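Local coordinates for protein arylmalonate decarboxylase (Bordetella bronchiseptica, PDB 3DTV) that catalyses the decarboxylation of 2-aryl-2-methylmalonates, with uptake of a proton, to give 2-arylpropionates and carbon dioxide, at residues A165-L170 with L191-A196; G147-G152 with V172-A177; A125-V130 with L151-V156. All blocks are in the same frame, centred on the assembly; numbering follows the deposited sequence.

Contact 1: residues A165-L170 with L191-A196; sequences ATLVDL and LLTLDA
Leu167 meets Leu191, Thr193 and Ala196 with no ring, amide or guanidinium plane among them, so there are no flat faces to cover and the fit is made by aliphatic carbons, mostly methyls. The setting is the beta-alpha-beta crossover of an alpha/beta fold of the aspartate/glutamate racemase clan: helix 164-176 follows strand 144-150 in the chain and leads to strand 183-186, parallel to it with 119-124 between them. The loop 191-196 then runs on to helix 196-204. The CB of Leu167 already points to this loop, and with CG anti to the carbonyl carbon (chi1 -51°) the branch extends to it. From there CD1 presses on CD2 of Leu191 at 3.5 Å, the two leucines meeting at a slant, and the same methyl lies 4.0 Å from CG2 of Thr193, approached nearly at right angles. The polar branch of Thr193 is engaged separately, with Ser210 and Asp23. Lower on the side chain, CB of Leu167 sits 4.0 Å from CB of Ala196, whose small size probably allows the close backbone approach. Val168 completes the buried patch and extends onto Val200 of the following helix. Its CG2 lies 4.2 Å from CB of Ala196 and about equally near that residue's carbonyl O.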
loop_
_atom_site.group_PDB
_atom_site.type_symbol
_atom_site.label_atom_id
_atom_site.label_comp_id
_atom_site.label_asym_id
_atom_site.label_seq_id
_atom_site.Cartn_x
_atom_site.Cartn_y
_atom_site.Cartn_z
ATOM N N ALA D 165 6.086 -17.322 -5.557
ATOM C CA ALA D 165 7.515 -17.541 -5.865
ATOM C C ALA D 165 8.076 -16.341 -6.660
ATOM O O ALA D 165 9.269 -16.002 -6.473
ATOM C CB ALA D 165 7.745 -18.906 -6.672
ATOM N N THR D 166 7.281 -15.813 -7.607
ATOM C CA THR D 166 7.675 -14.687 -8.471
ATOM C C THR D 166 8.009 -13.442 -7.661
ATOM O O THR D 166 9.023 -12.792 -7.951
ATOM C CB THR D 166 6.450 -14.253 -9.383
ATOM O OG1 THR D 166 5.980 -15.413 -10.075
ATOM C CG2 THR D 166 6.833 -13.154 -10.407
ATOM N N LEU D 167 7.125 -13.092 -6.696
ATOM C CA LEU D 167 7.424 -12.023 -5.711
ATOM C C LEU D 167 8.614 -12.260 -4.791
ATOM O O LEU D 167 9.326 -11.284 -4.489
ATOM C CB LEU D 167 6.216 -11.728 -4.841
ATOM C CG LEU D 167 4.905 -11.465 -5.643
ATOM C CD1 LEU D 167 3.775 -11.215 -4.662
ATOM C CD2 LEU D 167 5.084 -10.271 -6.601
ATOM N N VAL D 168 8.786 -13.508 -4.300
ATOM C CA VAL D 168 9.948 -13.824 -3.454
ATOM C C VAL D 168 11.173 -13.539 -4.309
ATOM O O VAL D 168 12.065 -12.780 -3.895
ATOM C CB VAL D 168 9.955 -15.319 -2.937
ATOM C CG1 VAL D 168 11.360 -15.702 -2.288
ATOM C CG2 VAL D 168 8.826 -15.562 -1.942
ATOM N N ASP D 169 11.215 -14.165 -5.509
ATOM C CA ASP D 169 12.322 -13.962 -6.443
ATOM C C ASP D 169 12.607 -12.479 -6.711
ATOM O O ASP D 169 13.774 -12.061 -6.805
ATOM C CB ASP D 169 12.023 -14.652 -7.770
ATOM C CG ASP D 169 13.143 -14.484 -8.774
ATOM O OD1 ASP D 169 12.928 -13.785 -9.784
ATOM O OD2 ASP D 169 14.254 -15.004 -8.542
ATOM N N LEU D 170 11.555 -11.703 -6.886
ATOM C CA LEU D 170 11.684 -10.286 -7.229
ATOM C C LEU D 170 12.356 -9.458 -6.106
ATOM O O LEU D 170 13.214 -8.594 -6.361
ATOM C CB LEU D 170 10.268 -9.689 -7.449
ATOM C CG LEU D 170 10.231 -8.221 -7.872
ATOM C CD1 LEU D 170 10.842 -8.032 -9.274
ATOM C CD2 LEU D 170 8.766 -7.621 -7.832
ATOM N N LEU D 191 -1.504 -9.257 -7.073
ATOM C CA LEU D 191 -1.515 -10.584 -6.448
ATOM C C LEU D 191 -1.605 -10.379 -4.965
ATOM O O LEU D 191 -1.237 -9.307 -4.477
ATOM C CB LEU D 191 -0.194 -11.321 -6.711
ATOM C CG LEU D 191 -0.159 -12.808 -6.315
ATOM C CD1 LEU D 191 -0.805 -13.619 -7.467
ATOM C CD2 LEU D 191 1.228 -13.289 -5.980
ATOM N N LEU D 192 -2.112 -11.386 -4.258
ATOM C CA LEU D 192 -2.020 -11.418 -2.805
ATOM C C LEU D 192 -0.568 -11.625 -2.399
ATOM O O LEU D 192 0.102 -12.506 -2.905
ATOM C CB LEU D 192 -2.926 -12.516 -2.224
ATOM C CG LEU D 192 -4.419 -12.321 -2.629
ATOM C CD1 LEU D 192 -5.269 -13.602 -2.323
ATOM C CD2 LEU D 192 -4.953 -11.138 -1.925
ATOM N N THR D 193 -0.077 -10.797 -1.484
ATOM C CA THR D 193 1.376 -10.700 -1.208
ATOM C C THR D 193 1.767 -11.261 0.172
ATOM O O THR D 193 2.975 -11.535 0.420
ATOM C CB THR D 193 1.893 -9.218 -1.303
ATOM O OG1 THR D 193 1.272 -8.442 -0.289
ATOM C CG2 THR D 193 1.553 -8.574 -2.622
ATOM N N LEU D 194 0.781 -11.432 1.068
ATOM C CA LEU D 194 1.070 -11.863 2.453
ATOM C C LEU D 194 2.029 -13.078 2.547
ATOM O O LEU D 194 2.883 -13.121 3.420
ATOM C CB LEU D 194 -0.218 -12.181 3.212
ATOM C CG LEU D 194 -0.797 -11.254 4.275
ATOM C CD1 LEU D 194 -1.215 -12.174 5.434
ATOM C CD2 LEU D 194 0.239 -10.216 4.743
ATOM N N ASP D 195 1.882 -14.059 1.673
ATOM C CA ASP D 195 2.682 -15.280 1.778
ATOM C C ASP D 195 4.119 -15.072 1.339
ATOM O O ASP D 195 4.984 -15.844 1.694
ATOM C CB ASP D 195 2.031 -16.439 1.016
ATOM C CG ASP D 195 0.855 -17.027 1.754
ATOM O OD1 ASP D 195 0.719 -16.865 2.997
ATOM O OD2 ASP D 195 0.051 -17.672 1.082
ATOM N N ALA D 196 4.380 -14.016 0.577
ATOM C CA ALA D 196 5.735 -13.767 0.124
ATOM C C ALA D 196 6.595 -13.128 1.238
ATOM O O ALA D 196 7.833 -13.184 1.202
ATOM C CB ALA D 196 5.715 -12.895 -1.099
#

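Contact 2: residues G147-G152 with V172-A177; sequences GCRSLG and VRAFEA. With SO4 (sulfate ion), chain R.
Gly147 and Arg149 bring strand 144-150 against the C-terminal part of helix 164-176, in a contact whose buried and outer sides are filled differently. Strand 147-150 and helix 172-176 run nearly antiparallel, 154° between their directions, with axes 6.6 Å apart at closest approach. The tight part is where Gly147, lacking a side chain, meets Ala174: its CA lies 4.1 Å from the carbonyl O of Ala174. Beside it the aliphatic stem of Arg149 rests on the helix backbone, CG being 3.7 Å from N of Ala174.

Toward the surface this close packing gives way to a polar cluster around a sulfate ion, probably acquired from the crystallisation liquor. A bend at chi2 (-63°) turns the Arg149 guanidinium back over the helix, where CB of Ala177 lies against one face, toward its rim. The edge holds the bonds: NH1 donates to the carbonyl O of Cys148 at 2.9 Å from above the carbonyl plane, which, with the sulfate bond, should limit the group's rotation, while NE donates to sulfate O4 at 3.2 Å, almost in the guanidinium plane. Arg173 crosses at about a right angle and adds NH1 to sulfate O1 at 3.0 Å. The anion, gripped from both arginines, probably balances their positive charge, and Arg173 NE has a second partner in Asp169.

Around this contact, the strand is hydrogen-bonded on its inner flank to Leu122 and Thr124 of strand 119-124, Cys148 leans on helix 128-140, and Val172 and Phe175 carry helix 164-176 onto Leu204 of helix 196-204.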
loop_
_atom_site.group_PDB
_atom_site.type_symbol
_atom_site.label_atom_id
_atom_site.label_comp_id
_atom_site.label_asym_id
_atom_site.label_seq_id
_atom_site.Cartn_x
_atom_site.Cartn_y
_atom_site.Cartn_z
ATOM N N GLY D 147 18.402 -0.401 -4.211
ATOM C CA GLY D 147 18.087 -1.191 -5.409
ATOM C C GLY D 147 16.644 -1.001 -5.911
ATOM O O GLY D 147 15.780 -0.521 -5.188
ATOM N N CYS D 148 16.400 -1.359 -7.168
ATOM C CA CYS D 148 15.033 -1.433 -7.699
ATOM C C CYS D 148 14.933 -2.516 -8.770
ATOM O O CYS D 148 15.734 -2.554 -9.728
ATOM C CB CYS D 148 14.550 -0.067 -8.220
ATOM S SG CYS D 148 12.829 -0.075 -8.828
ATOM N N ARG D 149 13.986 -3.431 -8.574
ATOM C CA ARG D 149 13.588 -4.366 -9.633
ATOM C C ARG D 149 12.096 -4.326 -9.732
ATOM O O ARG D 149 11.408 -4.254 -8.688
ATOM C CB ARG D 149 14.003 -5.802 -9.323
ATOM C CG ARG D 149 15.513 -6.029 -9.385
ATOM C CD ARG D 149 16.067 -5.783 -10.781
ATOM N NE ARG D 149 17.492 -6.138 -10.831
ATOM C CZ ARG D 149 18.464 -5.253 -10.755
ATOM N NH1 ARG D 149 18.143 -3.977 -10.623
ATOM N NH2 ARG D 149 19.746 -5.639 -10.800
ATOM N N SER D 150 11.598 -4.393 -10.972
ATOM C CA SER D 150 10.177 -4.370 -11.200
ATOM C C SER D 150 9.817 -5.544 -12.079
ATOM O O SER D 150 10.673 -6.018 -12.853
ATOM C CB SER D 150 9.754 -3.066 -11.872
ATOM O OG SER D 150 8.464 -3.194 -12.459
ATOM N N LEU D 151 8.559 -5.996 -11.973
ATOM C CA LEU D 151 8.027 -6.985 -12.908
ATOM C C LEU D 151 7.689 -6.308 -14.235
ATOM O O LEU D 151 7.308 -6.964 -15.184
ATOM C CB LEU D 151 6.741 -7.651 -12.363
ATOM C CG LEU D 151 6.947 -8.482 -11.096
ATOM C CD1 LEU D 151 5.609 -8.818 -10.461
ATOM C CD2 LEU D 151 7.778 -9.745 -11.360
ATOM N N GLY D 152 7.786 -4.984 -14.287
ATOM C CA GLY D 152 7.234 -4.261 -15.410
ATOM C C GLY D 152 5.713 -4.290 -15.316
ATOM O O GLY D 152 5.123 -4.957 -14.462
ATOM N N VAL D 172 14.208 -10.660 -3.819
ATOM C CA VAL D 172 15.571 -11.117 -3.696
ATOM C C VAL D 172 16.499 -10.452 -4.721
ATOM O O VAL D 172 17.609 -10.000 -4.381
ATOM C CB VAL D 172 15.684 -12.653 -3.807
ATOM C CG1 VAL D 172 17.151 -13.044 -4.125
ATOM C CG2 VAL D 172 15.165 -13.333 -2.488
ATOM N N ARG D 173 16.075 -10.398 -5.978
ATOM C CA ARG D 173 16.837 -9.656 -6.980
ATOM C C ARG D 173 17.033 -8.181 -6.618
ATOM O O ARG D 173 18.129 -7.646 -6.840
ATOM C CB ARG D 173 16.226 -9.830 -8.357
ATOM C CG ARG D 173 16.382 -11.269 -8.848
ATOM C CD ARG D 173 15.874 -11.392 -10.292
ATOM N NE ARG D 173 14.416 -11.288 -10.434
ATOM C CZ ARG D 173 13.797 -10.327 -11.125
ATOM N NH1 ARG D 173 14.513 -9.372 -11.714
ATOM N NH2 ARG D 173 12.465 -10.295 -11.208
ATOM N N ALA D 174 15.999 -7.549 -6.039
ATOM C CA ALA D 174 16.064 -6.158 -5.579
ATOM C C ALA D 174 17.121 -6.012 -4.500
ATOM O O ALA D 174 18.033 -5.206 -4.631
ATOM C CB ALA D 174 14.681 -5.676 -5.051
ATOM N N PHE D 175 16.975 -6.791 -3.430
ATOM C CA PHE D 175 17.991 -6.851 -2.364
ATOM C C PHE D 175 19.413 -7.123 -2.858
ATOM O O PHE D 175 20.354 -6.523 -2.354
ATOM C CB PHE D 175 17.629 -7.876 -1.274
ATOM C CG PHE D 175 18.518 -7.788 -0.043
ATOM C CD1 PHE D 175 18.417 -6.706 0.830
ATOM C CD2 PHE D 175 19.458 -8.776 0.225
ATOM C CE1 PHE D 175 19.236 -6.619 1.949
ATOM C CE2 PHE D 175 20.276 -8.701 1.337
ATOM C CZ PHE D 175 20.160 -7.622 2.200
ATOM N N GLU D 176 19.584 -8.030 -3.819
ATOM C CA GLU D 176 20.938 -8.366 -4.287
ATOM C C GLU D 176 21.522 -7.252 -5.167
ATOM O O GLU D 176 22.736 -7.159 -5.326
ATOM C CB GLU D 176 20.957 -9.694 -5.048
ATOM C CG GLU D 176 20.897 -10.957 -4.183
ATOM C CD GLU D 176 20.679 -12.210 -5.042
ATOM O OE1 GLU D 176 20.369 -12.063 -6.334
ATOM O OE2 GLU D 176 20.814 -13.365 -4.429
ATOM N N ALA D 177 20.658 -6.413 -5.737
ATOM C CA ALA D 177 21.097 -5.258 -6.522
ATOM C C ALA D 177 21.663 -4.152 -5.632
ATOM O O ALA D 177 22.307 -3.219 -6.132
ATOM C CB ALA D 177 19.949 -4.706 -7.361
HETATM S S SO4 R . 18.756 -9.337 -12.127
HETATM O O1 SO4 R . 17.345 -9.229 -12.538
HETATM O O2 SO4 R . 19.173 -10.732 -12.329
HETATM O O3 SO4 R . 19.575 -8.385 -12.888
HETATM O O4 SO4 R . 18.831 -9.064 -10.693
#

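Contact 3: residues A125-V130 with L151-V156; sequences AYIDDV and LGITGV
Ala125 lays its methyl group over the turn at Leu151 and Gly152, CB standing 3.6 Å from the carbonyl O of Gly152 and 4.2 Å from CB of Leu151. It carries much of a contact that lies near the surface. The two backbones are closest here, and the carbonyl O atoms of Ala125 and Gly152 come within 3.4 Å of each other. Both are acceptors, so the pair cannot bond directly, and each finds a donor of its own. A water molecule donates to O of Ala125 and accepts from N of Thr154 at 2.8 Å, bridging the segments. The hydroxyl of Thr154 serves Gly152: with OG1 anti to the carbonyl carbon (chi1 -49°), it bonds to O of Gly152 at 2.9 Å from above the carbonyl plane, and this probably steadies the turn that Gly152 makes with its positive phi of 72°.

Further out the chemistry becomes apolar and sparse. The end of Ile153 swings toward the other segment and places CD1 4.2 Å from CB of Ile127, the residue at the N-cap position of helix 128-140. Tyr126 points away from the loop, and one face of its ring takes the CG1 methyl of Val130 toward the rim. The carbonyl O of Tyr126 is hydrogen-bonded to OG of Ser150.

Strands 119-124 and 144-150 are parallel neighbours, and the two segments begin the connections that leave their C-terminal ends. Such adjoining strand-to-helix loops, packed at the carboxyl edge of a parallel sheet, are what parallel alpha/beta folds generally place there.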
loop_
_atom_site.group_PDB
_atom_site.type_symbol
_atom_site.label_atom_id
_atom_site.label_comp_id
_atom_site.label_asym_id
_atom_site.label_seq_id
_atom_site.Cartn_x
_atom_site.Cartn_y
_atom_site.Cartn_z
ATOM N N ALA D 125 5.733 -3.536 -9.550
ATOM C CA ALA D 125 5.321 -3.815 -10.933
ATOM C C ALA D 125 5.071 -2.487 -11.698
ATOM O O ALA D 125 4.165 -2.361 -12.511
ATOM C CB ALA D 125 4.114 -4.720 -10.980
ATOM N N TYR D 126 5.899 -1.487 -11.431
ATOM C CA TYR D 126 5.768 -0.197 -12.085
ATOM C C TYR D 126 6.754 -0.020 -13.186
ATOM O O TYR D 126 7.858 -0.608 -13.151
ATOM C CB TYR D 126 5.998 0.921 -11.073
ATOM C CG TYR D 126 4.962 1.048 -9.998
ATOM C CD1 TYR D 126 3.610 0.995 -10.316
ATOM C CD2 TYR D 126 5.326 1.281 -8.672
ATOM C CE1 TYR D 126 2.634 1.141 -9.328
ATOM C CE2 TYR D 126 4.350 1.393 -7.662
ATOM C CZ TYR D 126 3.004 1.331 -8.005
ATOM O OH TYR D 126 2.014 1.496 -7.039
ATOM N N ILE D 127 6.403 0.805 -14.163
ATOM C CA ILE D 127 7.367 1.189 -15.205
ATOM C C ILE D 127 8.423 2.143 -14.573
ATOM O O ILE D 127 8.205 2.689 -13.476
ATOM C CB ILE D 127 6.666 1.862 -16.412
ATOM C CG1 ILE D 127 7.511 1.678 -17.688
ATOM C CG2 ILE D 127 6.310 3.358 -16.093
ATOM C CD1 ILE D 127 6.810 2.139 -19.017
ATOM N N ASP D 128 9.560 2.302 -15.244
ATOM C CA ASP D 128 10.690 3.096 -14.716
ATOM C C ASP D 128 10.304 4.451 -14.157
ATOM O O ASP D 128 10.718 4.787 -13.060
ATOM C CB ASP D 128 11.735 3.350 -15.779
ATOM C CG ASP D 128 12.585 2.118 -16.073
ATOM O OD1 ASP D 128 13.195 2.063 -17.160
ATOM O OD2 ASP D 128 12.639 1.214 -15.207
ATOM N N ASP D 129 9.581 5.237 -14.950
ATOM C CA ASP D 129 9.149 6.591 -14.552
ATOM C C ASP D 129 8.433 6.597 -13.198
ATOM O O ASP D 129 8.673 7.466 -12.346
ATOM C CB ASP D 129 8.174 7.121 -15.586
ATOM C CG ASP D 129 8.853 7.624 -16.841
ATOM O OD1 ASP D 129 8.135 8.315 -17.631
ATOM O OD2 ASP D 129 10.081 7.344 -17.052
ATOM N N VAL D 130 7.550 5.607 -13.010
ATOM C CA VAL D 130 6.760 5.502 -11.777
ATOM C C VAL D 130 7.645 5.079 -10.620
ATOM O O VAL D 130 7.495 5.595 -9.542
ATOM C CB VAL D 130 5.519 4.587 -11.916
ATOM C CG1 VAL D 130 4.793 4.454 -10.560
ATOM C CG2 VAL D 130 4.559 5.149 -12.972
ATOM N N LEU D 151 8.559 -5.996 -11.973
ATOM C CA LEU D 151 8.027 -6.985 -12.908
ATOM C C LEU D 151 7.689 -6.308 -14.235
ATOM O O LEU D 151 7.308 -6.964 -15.184
ATOM C CB LEU D 151 6.741 -7.651 -12.363
ATOM C CG LEU D 151 6.947 -8.482 -11.096
ATOM C CD1 LEU D 151 5.609 -8.818 -10.461
ATOM C CD2 LEU D 151 7.778 -9.745 -11.360
ATOM N N GLY D 152 7.786 -4.984 -14.287
ATOM C CA GLY D 152 7.234 -4.261 -15.410
ATOM C C GLY D 152 5.713 -4.290 -15.316
ATOM O O GLY D 152 5.123 -4.957 -14.462
ATOM N N ILE D 153 5.074 -3.543 -16.191
ATOM C CA ILE D 153 3.628 -3.459 -16.182
ATOM C C ILE D 153 2.981 -4.861 -16.347
ATOM O O ILE D 153 3.284 -5.627 -17.301
ATOM C CB ILE D 153 3.121 -2.487 -17.273
ATOM C CG1 ILE D 153 3.471 -1.027 -16.882
ATOM C CG2 ILE D 153 1.567 -2.605 -17.413
ATOM C CD1 ILE D 153 3.248 -0.007 -18.046
ATOM N N THR D 154 2.120 -5.205 -15.386
ATOM C CA THR D 154 1.504 -6.513 -15.391
ATOM C C THR D 154 -0.032 -6.377 -15.411
ATOM O O THR D 154 -0.630 -5.997 -14.421
ATOM C CB THR D 154 2.013 -7.382 -14.214
ATOM O OG1 THR D 154 3.458 -7.344 -14.162
ATOM C CG2 THR D 154 1.604 -8.814 -14.443
ATOM N N GLY D 155 -0.663 -6.659 -16.541
ATOM C CA GLY D 155 -2.112 -6.628 -16.583
ATOM C C GLY D 155 -2.795 -7.981 -16.354
ATOM O O GLY D 155 -2.233 -8.937 -15.768
ATOM N N VAL D 156 -4.031 -8.059 -16.832
ATOM C CA VAL D 156 -4.832 -9.235 -16.673
ATOM C C VAL D 156 -4.095 -10.473 -17.204
ATOM O O VAL D 156 -3.889 -11.424 -16.467
ATOM C CB VAL D 156 -6.169 -9.091 -17.416
ATOM C CG1 VAL D 156 -6.892 -10.379 -17.339
ATOM C CG2 VAL D 156 -6.973 -7.973 -16.831
HETATM O O HOH W 1 1.306 -3.479 -13.294
#

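Overall arrangement
The three contacts illustrate how chemistry follows depth in one alpha/beta half of the protein. Contact 1 is the buried one, made by aliphatic carbons, with no polar bond between its segments; contact 2 is partly buried, passing from close backbone packing to an arginine pair around an anion; contact 3 is a surface contact that relies on water and a threonine hydroxyl. Contacts 1 and 2 use successive turns of helix 164-176, one facing the loop before helix 196-204, the other facing edge strand 144-150. Contacts 2 and 3 share Leu151 and Gly152. Leu151 also links all three, its side chain packing on Thr166 and Leu170 of the helix, with CD2 3.7 Å from Thr166 CG2.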